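Local coordinates for putative reductase (Peptoclostridium difficile, PDB 5J6C), which probably catalyses the FMN-dependent reduction of nitro compounds, perhaps including the antibiotic metronidazole, at residues A[45-50]-A[174-179]. Residues are numbered along the deposited sequence; the frame is centred on the assembly and turned at random.
Sequences VEVEKE and ISIGYS
Tyr178, in the same segment as the last residues of strand 168-177, reaches to Glu48, the N-cap residue of helix 49-60, and so ties an inner strand of the nitroreductase's antiparallel sheet to the loop that leads into that helix. It is a worked example of a tyrosine linking two backbone segments that are not paired as strands. From CB the side chain sets off toward 45-50, with CG anti to the carbonyl carbon (chi1 -72°). CD1 meets Val45 CG1 at 3.8 Å, an apolar contact oblique to the ring, and CE1 comes within 3.9 Å of Glu46 O, which lies at the ring edge, near its plane. Beyond CZ, the hydroxyl OH donates to Glu48 OE2 and is also hydrogen-bonded to Lys51 NZ. At the backbone, a water accepts from Tyr178 N at 2.7 Å and donates to Val45 O, bridging the two segments. Deeper in, Val47 CG2 rests on Gly177 CA at 3.8 Å, and Val47 and Ile176 both pack on Leu102 of the adjacent strand. The Glu48 chain bends at chi2 (-94°); its carboxylate lies nearly coplanar with the ring, 19° apart, and OE2 receives the 2.8 Å bond from Tyr178 OH on its syn lone pair.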
loop_
_atom_site.group_PDB
_atom_site.type_symbol
_atom_site.label_atom_id
_atom_site.label_comp_id
_atom_site.label_asym_id
_atom_site.label_seq_id
_atom_site.Cartn_x
_atom_site.Cartn_y
_atom_site.Cartn_z
ATOM N N VAL A 45 -5.484 -26.936 4.220
ATOM C CA VAL A 45 -4.051 -27.196 4.121
ATOM C C VAL A 45 -3.311 -26.082 4.851
ATOM O O VAL A 45 -3.541 -24.901 4.577
ATOM C CB VAL A 45 -3.596 -27.269 2.644
ATOM C CG1 VAL A 45 -2.082 -27.299 2.532
ATOM C CG2 VAL A 45 -4.182 -28.492 1.959
ATOM N N GLU A 46 -2.416 -26.450 5.766
ATOM C CA GLU A 46 -1.612 -25.459 6.463
ATOM C C GLU A 46 -0.697 -24.734 5.475
ATOM O O GLU A 46 -0.315 -25.283 4.437
ATOM C CB GLU A 46 -0.790 -26.137 7.566
ATOM C CG GLU A 46 -0.250 -25.182 8.617
ATOM C CD GLU A 46 0.812 -25.806 9.504
ATOM O OE1 GLU A 46 1.455 -26.790 9.063
ATOM O OE2 GLU A 46 0.998 -25.306 10.641
ATOM N N VAL A 47 -0.359 -23.481 5.776
ATOM C CA VAL A 47 0.642 -22.760 4.993
ATOM C C VAL A 47 2.009 -23.091 5.578
ATOM O O VAL A 47 2.262 -22.836 6.758
ATOM C CB VAL A 47 0.379 -21.244 4.989
ATOM C CG1 VAL A 47 1.588 -20.490 4.439
ATOM C CG2 VAL A 47 -0.861 -20.925 4.151
ATOM N N GLU A 48 2.880 -23.697 4.769
ATOM C CA GLU A 48 4.093 -24.276 5.326
ATOM C C GLU A 48 5.045 -23.180 5.770
ATOM O O GLU A 48 5.022 -22.059 5.249
ATOM C CB GLU A 48 4.788 -25.212 4.330
ATOM C CG GLU A 48 5.317 -24.556 3.065
ATOM C CD GLU A 48 4.325 -24.635 1.940
ATOM O OE1 GLU A 48 4.738 -24.830 0.777
ATOM O OE2 GLU A 48 3.113 -24.526 2.229
ATOM N N LYS A 49 5.888 -23.529 6.748
ATOM C CA LYS A 49 6.683 -22.539 7.466
ATOM C C LYS A 49 7.586 -21.768 6.520
ATOM O O LYS A 49 7.787 -20.554 6.688
ATOM C CB LYS A 49 7.500 -23.225 8.560
ATOM C CG LYS A 49 8.727 -22.454 9.016
ATOM C CD LYS A 49 9.901 -23.407 9.301
ATOM C CE LYS A 49 11.226 -22.663 9.397
ATOM N NZ LYS A 49 11.081 -21.445 10.246
ATOM N N GLU A 50 8.106 -22.448 5.496
ATOM C CA GLU A 50 9.030 -21.809 4.568
ATOM C C GLU A 50 8.356 -20.697 3.762
ATOM O O GLU A 50 9.017 -19.727 3.375
ATOM C CB GLU A 50 9.632 -22.881 3.652
ATOM C CG GLU A 50 10.253 -22.375 2.378
ATOM C CD GLU A 50 9.291 -22.413 1.201
ATOM O OE1 GLU A 50 8.553 -23.414 1.051
ATOM O OE2 GLU A 50 9.279 -21.438 0.414
ATOM N N ILE A 174 -4.966 -9.882 6.949
ATOM C CA ILE A 174 -4.748 -10.584 5.686
ATOM C C ILE A 174 -4.939 -12.069 5.961
ATOM O O ILE A 174 -4.156 -12.669 6.705
ATOM C CB ILE A 174 -3.361 -10.318 5.085
ATOM C CG1 ILE A 174 -3.079 -8.820 4.950
ATOM C CG2 ILE A 174 -3.252 -10.990 3.716
ATOM C CD1 ILE A 174 -3.931 -8.128 3.909
ATOM N N SER A 175 -5.974 -12.667 5.373
ATOM C CA SER A 175 -6.147 -14.116 5.420
ATOM C C SER A 175 -5.404 -14.734 4.247
ATOM O O SER A 175 -5.431 -14.197 3.140
ATOM C CB SER A 175 -7.621 -14.508 5.357
ATOM O OG SER A 175 -8.130 -14.280 4.069
ATOM N N ILE A 176 -4.728 -15.852 4.502
ATOM C CA ILE A 176 -3.783 -16.448 3.560
ATOM C C ILE A 176 -4.019 -17.956 3.514
ATOM O O ILE A 176 -4.339 -18.571 4.532
ATOM C CB ILE A 176 -2.326 -16.131 3.968
ATOM C CG1 ILE A 176 -2.118 -14.610 4.114
ATOM C CG2 ILE A 176 -1.308 -16.755 2.988
ATOM C CD1 ILE A 176 -0.732 -14.224 4.614
ATOM N N GLY A 177 -3.862 -18.550 2.339
ATOM C CA GLY A 177 -3.971 -19.990 2.212
ATOM C C GLY A 177 -4.035 -20.386 0.755
ATOM O O GLY A 177 -4.036 -19.538 -0.145
ATOM N N TYR A 178 -4.073 -21.706 0.539
ATOM C CA TYR A 178 -4.188 -22.247 -0.810
ATOM C C TYR A 178 -5.619 -22.112 -1.302
ATOM O O TYR A 178 -6.567 -22.478 -0.598
ATOM C CB TYR A 178 -3.737 -23.704 -0.846
ATOM C CG TYR A 178 -2.243 -23.840 -0.691
ATOM C CD1 TYR A 178 -1.672 -24.102 0.553
ATOM C CD2 TYR A 178 -1.399 -23.670 -1.780
ATOM C CE1 TYR A 178 -0.293 -24.210 0.699
ATOM C CE2 TYR A 178 -0.031 -23.775 -1.647
ATOM C CZ TYR A 178 0.520 -24.044 -0.403
ATOM O OH TYR A 178 1.891 -24.153 -0.266
ATOM N N SER A 179 -5.771 -21.580 -2.510
ATOM C CA SER A 179 -7.089 -21.221 -3.013
ATOM C C SER A 179 -7.931 -22.458 -3.300
ATOM O O SER A 179 -7.443 -23.455 -3.840
ATOM C CB SER A 179 -6.959 -20.381 -4.280
ATOM O OG SER A 179 -8.226 -20.245 -4.909
HETATM O O HOH W 1 -4.909 -23.535 2.367
#